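Local coordinates for protein alanine glyoxylate transaminase (Thermococcus litoralis, PDB 2ZC0) that probably transfers the amino group of alanine to glyoxylate with pyridoxal 5'-phosphate as cofactor, working as a homodimer, at residues K67-L80 / F277-E289. Sequence-based numbering, arbitrary orientation.
Sequences KSVMYTPANGIPEL and FCAPAISQYIALE. With PMP (4'-deoxy-4'-aminopyridoxal-5'-phosphate), chain I.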
loop_
_atom_site.group_PDB
_atom_site.type_symbol
_atom_site.label_atom_id
_atom_site.label_comp_id
_atom_site.label_asym_id
_atom_site.label_seq_id
_atom_site.Cartn_x
_atom_site.Cartn_y
_atom_site.Cartn_z
ATOM N N LYS A 67 -26.734 -2.999 30.548
ATOM C CA LYS A 67 -25.734 -2.539 29.599
ATOM C C LYS A 67 -24.448 -3.363 29.671
ATOM O O LYS A 67 -23.601 -3.267 28.784
ATOM C CB LYS A 67 -25.416 -1.055 29.831
ATOM C CG LYS A 67 -26.590 -0.120 29.546
ATOM C CD LYS A 67 -26.153 1.343 29.434
ATOM C CE LYS A 67 -26.174 2.080 30.772
ATOM N NZ LYS A 67 -25.188 1.567 31.785
ATOM N N SER A 68 -24.295 -4.177 30.713
ATOM C CA SER A 68 -23.084 -4.979 30.831
ATOM C C SER A 68 -23.057 -6.173 29.880
ATOM O O SER A 68 -22.063 -6.891 29.819
ATOM C CB SER A 68 -22.889 -5.477 32.270
ATOM O OG SER A 68 -23.752 -6.557 32.571
ATOM N N VAL A 69 -24.132 -6.381 29.127
ATOM C CA VAL A 69 -24.173 -7.508 28.200
ATOM C C VAL A 69 -24.343 -7.023 26.765
ATOM O O VAL A 69 -24.459 -7.821 25.833
ATOM C CB VAL A 69 -25.337 -8.461 28.539
ATOM C CG1 VAL A 69 -26.662 -7.885 28.030
ATOM C CG2 VAL A 69 -25.079 -9.825 27.947
ATOM N N MET A 70 -24.327 -5.707 26.592
ATOM C CA MET A 70 -24.538 -5.120 25.278
ATOM C C MET A 70 -23.365 -4.309 24.737
ATOM O O MET A 70 -22.342 -4.129 25.402
ATOM C CB MET A 70 -25.777 -4.218 25.314
ATOM C CG MET A 70 -27.089 -4.894 25.719
ATOM S SD MET A 70 -28.495 -3.752 25.517
ATOM C CE MET A 70 -28.418 -2.801 27.017
ATOM N N TYR A 71 -23.518 -3.816 23.514
ATOM C CA TYR A 71 -22.486 -2.990 22.916
ATOM C C TYR A 71 -22.279 -1.766 23.792
ATOM O O TYR A 71 -23.125 -1.429 24.624
ATOM C CB TYR A 71 -22.906 -2.526 21.522
ATOM C CG TYR A 71 -22.908 -3.618 20.487
ATOM C CD1 TYR A 71 -21.772 -4.400 20.277
ATOM C CD2 TYR A 71 -24.022 -3.826 19.666
ATOM C CE1 TYR A 71 -21.739 -5.352 19.276
ATOM C CE2 TYR A 71 -24.000 -4.777 18.661
ATOM C CZ TYR A 71 -22.852 -5.535 18.470
ATOM O OH TYR A 71 -22.803 -6.472 17.478
ATOM N N THR A 72 -21.154 -1.096 23.585
ATOM C CA THR A 72 -20.817 0.123 24.315
ATOM C C THR A 72 -20.322 1.080 23.237
ATOM O O THR A 72 -20.058 0.656 22.123
ATOM C CB THR A 72 -19.657 -0.123 25.316
ATOM O OG1 THR A 72 -19.525 1.000 26.193
ATOM C CG2 THR A 72 -18.355 -0.283 24.581
ATOM N N PRO A 73 -20.237 2.378 23.535
ATOM C CA PRO A 73 -19.737 3.263 22.480
ATOM C C PRO A 73 -18.315 2.806 22.108
ATOM O O PRO A 73 -17.578 2.291 22.955
ATOM C CB PRO A 73 -19.748 4.637 23.148
ATOM C CG PRO A 73 -20.950 4.548 24.058
ATOM C CD PRO A 73 -20.862 3.139 24.633
ATOM N N ALA A 74 -17.939 2.989 20.846
ATOM C CA ALA A 74 -16.620 2.579 20.367
ATOM C C ALA A 74 -15.484 2.989 21.309
ATOM O O ALA A 74 -14.539 2.233 21.509
ATOM C CB ALA A 74 -16.371 3.139 18.964
ATOM N N ASN A 75 -15.570 4.181 21.883
ATOM C CA ASN A 75 -14.520 4.638 22.786
ATOM C C ASN A 75 -14.656 4.152 24.230
ATOM O O ASN A 75 -13.828 4.489 25.063
ATOM C CB ASN A 75 -14.435 6.163 22.784
ATOM C CG ASN A 75 -15.775 6.823 23.005
ATOM O OD1 ASN A 75 -15.852 8.033 23.179
ATOM N ND2 ASN A 75 -16.838 6.034 22.992
ATOM N N GLY A 76 -15.684 3.362 24.524
ATOM C CA GLY A 76 -15.858 2.872 25.879
ATOM C C GLY A 76 -16.893 3.659 26.663
ATOM O O GLY A 76 -17.064 4.850 26.425
ATOM N N ILE A 77 -17.583 3.006 27.596
ATOM C CA ILE A 77 -18.600 3.693 28.381
ATOM C C ILE A 77 -18.015 4.938 29.039
ATOM O O ILE A 77 -16.883 4.923 29.528
ATOM C CB ILE A 77 -19.210 2.777 29.472
ATOM C CG1 ILE A 77 -18.102 2.137 30.305
ATOM C CG2 ILE A 77 -20.084 1.696 28.831
ATOM C CD1 ILE A 77 -18.632 1.166 31.349
ATOM N N PRO A 78 -18.787 6.039 29.059
ATOM C CA PRO A 78 -18.359 7.314 29.652
ATOM C C PRO A 78 -17.863 7.227 31.101
ATOM O O PRO A 78 -16.897 7.896 31.466
ATOM C CB PRO A 78 -19.604 8.194 29.522
ATOM C CG PRO A 78 -20.317 7.617 28.326
ATOM C CD PRO A 78 -20.160 6.134 28.524
ATOM N N GLU A 79 -18.522 6.417 31.927
ATOM C CA GLU A 79 -18.122 6.291 33.328
ATOM C C GLU A 79 -16.673 5.808 33.457
ATOM O O GLU A 79 -15.907 6.352 34.245
ATOM C CB GLU A 79 -19.042 5.310 34.081
ATOM C CG GLU A 79 -20.546 5.510 33.870
ATOM C CD GLU A 79 -20.984 5.192 32.451
ATOM O OE1 GLU A 79 -20.451 4.225 31.868
ATOM O OE2 GLU A 79 -21.863 5.899 31.923
ATOM N N LEU A 80 -16.311 4.788 32.680
ATOM C CA LEU A 80 -14.957 4.229 32.703
ATOM C C LEU A 80 -13.928 5.277 32.273
ATOM O O LEU A 80 -12.878 5.425 32.894
ATOM C CB LEU A 80 -14.860 3.018 31.766
ATOM C CG LEU A 80 -14.039 1.813 32.249
ATOM C CD1 LEU A 80 -13.831 0.844 31.107
ATOM C CD2 LEU A 80 -12.706 2.266 32.806
ATOM N N PHE A 277 -15.445 -3.126 17.254
ATOM C CA PHE A 277 -16.779 -2.665 17.658
ATOM C C PHE A 277 -16.640 -1.962 19.005
ATOM O O PHE A 277 -16.942 -0.778 19.130
ATOM C CB PHE A 277 -17.819 -3.796 17.760
ATOM C CG PHE A 277 -19.218 -3.339 17.417
ATOM C CD1 PHE A 277 -19.781 -3.643 16.179
ATOM C CD2 PHE A 277 -19.938 -2.524 18.293
ATOM C CE1 PHE A 277 -21.033 -3.142 15.815
ATOM C CE2 PHE A 277 -21.195 -2.015 17.935
ATOM C CZ PHE A 277 -21.742 -2.325 16.694
ATOM N N CYS A 278 -16.182 -2.694 20.012
ATOM C CA CYS A 278 -15.939 -2.103 21.327
ATOM C C CYS A 278 -15.248 -3.105 22.225
ATOM O O CYS A 278 -15.251 -4.301 21.957
ATOM C CB CYS A 278 -17.242 -1.639 21.999
ATOM S SG CYS A 278 -18.343 -2.960 22.508
ATOM N N ALA A 279 -14.621 -2.588 23.275
ATOM C CA ALA A 279 -13.951 -3.417 24.275
ATOM C C ALA A 279 -15.097 -4.160 24.975
ATOM O O ALA A 279 -16.240 -3.693 24.966
ATOM C CB ALA A 279 -13.207 -2.522 25.265
ATOM N N PRO A 280 -14.813 -5.317 25.586
ATOM C CA PRO A 280 -15.803 -6.144 26.295
ATOM C C PRO A 280 -16.566 -5.362 27.369
ATOM O O PRO A 280 -15.956 -4.745 28.239
ATOM C CB PRO A 280 -14.946 -7.256 26.915
ATOM C CG PRO A 280 -13.739 -7.307 26.033
ATOM C CD PRO A 280 -13.457 -5.863 25.758
ATOM N N ALA A 281 -17.894 -5.398 27.313
ATOM C CA ALA A 281 -18.721 -4.679 28.280
ATOM C C ALA A 281 -18.459 -5.141 29.710
ATOM O O ALA A 281 -18.295 -4.318 30.620
ATOM C CB ALA A 281 -20.194 -4.851 27.942
ATOM N N ILE A 282 -18.420 -6.454 29.913
ATOM C CA ILE A 282 -18.173 -6.982 31.245
ATOM C C ILE A 282 -16.835 -6.508 31.793
ATOM O O ILE A 282 -16.742 -6.126 32.954
ATOM C CB ILE A 282 -18.156 -8.514 31.276
ATOM C CG1 ILE A 282 -17.168 -9.035 30.242
ATOM C CG2 ILE A 282 -19.559 -9.056 31.053
ATOM C CD1 ILE A 282 -17.033 -10.521 30.265
ATOM N N SER A 283 -15.797 -6.523 30.967
ATOM C CA SER A 283 -14.486 -6.096 31.430
ATOM C C SER A 283 -14.486 -4.616 31.764
ATOM O O SER A 283 -13.810 -4.181 32.700
ATOM C CB SER A 283 -13.424 -6.378 30.372
ATOM O OG SER A 283 -13.411 -7.747 30.013
ATOM N N GLN A 284 -15.247 -3.839 31.004
ATOM C CA GLN A 284 -15.297 -2.405 31.244
ATOM C C GLN A 284 -16.009 -2.113 32.567
ATOM O O GLN A 284 -15.527 -1.330 33.383
ATOM C CB GLN A 284 -16.009 -1.687 30.089
ATOM C CG GLN A 284 -15.278 -1.728 28.739
ATOM C CD GLN A 284 -15.937 -0.826 27.713
ATOM O OE1 GLN A 284 -16.372 -1.283 26.644
ATOM N NE2 GLN A 284 -16.022 0.465 28.033
ATOM N N TYR A 285 -17.153 -2.750 32.777
ATOM C CA TYR A 285 -17.912 -2.545 34.001
ATOM C C TYR A 285 -17.160 -3.084 35.220
ATOM O O TYR A 285 -17.145 -2.445 36.273
ATOM C CB TYR A 285 -19.304 -3.174 33.861
ATOM C CG TYR A 285 -20.290 -2.235 33.200
ATOM C CD1 TYR A 285 -20.675 -1.058 33.833
ATOM C CD2 TYR A 285 -20.801 -2.495 31.927
ATOM C CE1 TYR A 285 -21.538 -0.156 33.225
ATOM C CE2 TYR A 285 -21.670 -1.596 31.302
ATOM C CZ TYR A 285 -22.030 -0.425 31.964
ATOM O OH TYR A 285 -22.865 0.495 31.364
ATOM N N ILE A 286 -16.522 -4.242 35.069
ATOM C CA ILE A 286 -15.740 -4.816 36.157
ATOM C C ILE A 286 -14.661 -3.807 36.563
ATOM O O ILE A 286 -14.424 -3.575 37.752
ATOM C CB ILE A 286 -15.047 -6.134 35.742
ATOM C CG1 ILE A 286 -16.065 -7.272 35.634
ATOM C CG2 ILE A 286 -13.975 -6.508 36.766
ATOM C CD1 ILE A 286 -15.425 -8.618 35.323
ATOM N N ALA A 287 -14.008 -3.217 35.563
ATOM C CA ALA A 287 -12.948 -2.230 35.776
ATOM C C ALA A 287 -13.489 -0.936 36.372
ATOM O O ALA A 287 -12.796 -0.250 37.127
ATOM C CB ALA A 287 -12.239 -1.926 34.448
ATOM N N LEU A 288 -14.725 -0.602 36.013
ATOM C CA LEU A 288 -15.367 0.606 36.508
ATOM C C LEU A 288 -15.612 0.514 38.012
ATOM O O LEU A 288 -15.339 1.463 38.749
ATOM C CB LEU A 288 -16.695 0.840 35.786
ATOM C CG LEU A 288 -17.507 2.041 36.278
ATOM C CD1 LEU A 288 -16.686 3.318 36.159
ATOM C CD2 LEU A 288 -18.784 2.142 35.474
ATOM N N GLU A 289 -16.139 -0.624 38.458
ATOM C CA GLU A 289 -16.405 -0.841 39.877
ATOM C C GLU A 289 -15.099 -0.973 40.641
ATOM O O GLU A 289 -14.945 -0.421 41.726
ATOM C CB GLU A 289 -17.239 -2.106 40.088
ATOM C CG GLU A 289 -18.721 -1.913 39.836
ATOM C CD GLU A 289 -19.291 -0.755 40.638
ATOM O OE1 GLU A 289 -19.127 -0.746 41.876
ATOM O OE2 GLU A 289 -19.900 0.145 40.022
HETATM N N1 PMP I . -21.993 -9.369 11.129
HETATM C C2 PMP I . -23.244 -8.863 11.027
HETATM C C2A PMP I . -24.003 -9.156 9.728
HETATM C C3 PMP I . -23.820 -8.104 12.079
HETATM O O3 PMP I . -25.098 -7.606 11.934
HETATM C C4 PMP I . -23.039 -7.867 13.277
HETATM C C4A PMP I . -23.665 -7.045 14.425
HETATM N N4A PMP I . -22.921 -5.832 14.752
HETATM C C5 PMP I . -21.616 -8.472 13.331
HETATM C C6 PMP I . -21.151 -9.210 12.223
HETATM C C5A PMP I . -20.696 -8.299 14.546
HETATM O O4P PMP I . -21.084 -8.967 15.334
HETATM P P PMP I . -20.147 -8.946 16.716
HETATM O O1P PMP I . -19.532 -10.603 17.374
HETATM O O2P PMP I . -21.294 -8.197 18.048
HETATM O O3P PMP I . -18.672 -7.898 16.587
HETATM O O HOH W 1 -20.119 -8.409 28.124
HETATM O O HOH W 2 -19.231 0.889 19.426
HETATM O O HOH W 3 -14.694 0.398 23.810
#
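Tyr71 and Phe277 lie in an offset stack beside the cofactor of the second subunit, an arrangement in keeping with the fold type I aminotransferases, whose active sites sit at the dimer interface. The ring centroids are 3.8 Å apart and the planes 17° from parallel; Phe277 CE2 lies over the centre of the tyrosine ring, whereas Tyr71 CE1 meets the phenylalanine face nearer its rim. Beyond the stack, Tyr71 OH takes a hydrogen bond from the PMP amine N4A at 2.8 Å and, at a doubtfully short 2.4 Å, also meets phosphate O2P, so this subunit touches both the amine and the phosphate of a cofactor otherwise held by residues such as Tyr217 and Asn186 of the second subunit. Asp43 of that subunit binds the backbone N of Tyr71.

Further along, the loop before helix 78-91 lies against the start of helix 281-292. Tyr285 presents one face to Ile77, whose CD1 stands 3.8 Å from the ring centroid, 13° off the normal. Ile77 CG1 sits between backbone N and carbonyl carbon, and the extended chi2 of -177° carries the methyl over the ring. Leu288 sets both methyls against Glu79, CD2 reaching CB at 3.5 Å. Water 1 joins Ser68 O to Ile282 N, and water 3 links Ala74 O with Ala279 N. The Lys67 chain, bent at chi3 and chi4, curls round the hydroxyl end of Tyr285 and also pairs with Glu65; its NZ donates to Tyr285 OH at 2.6 Å.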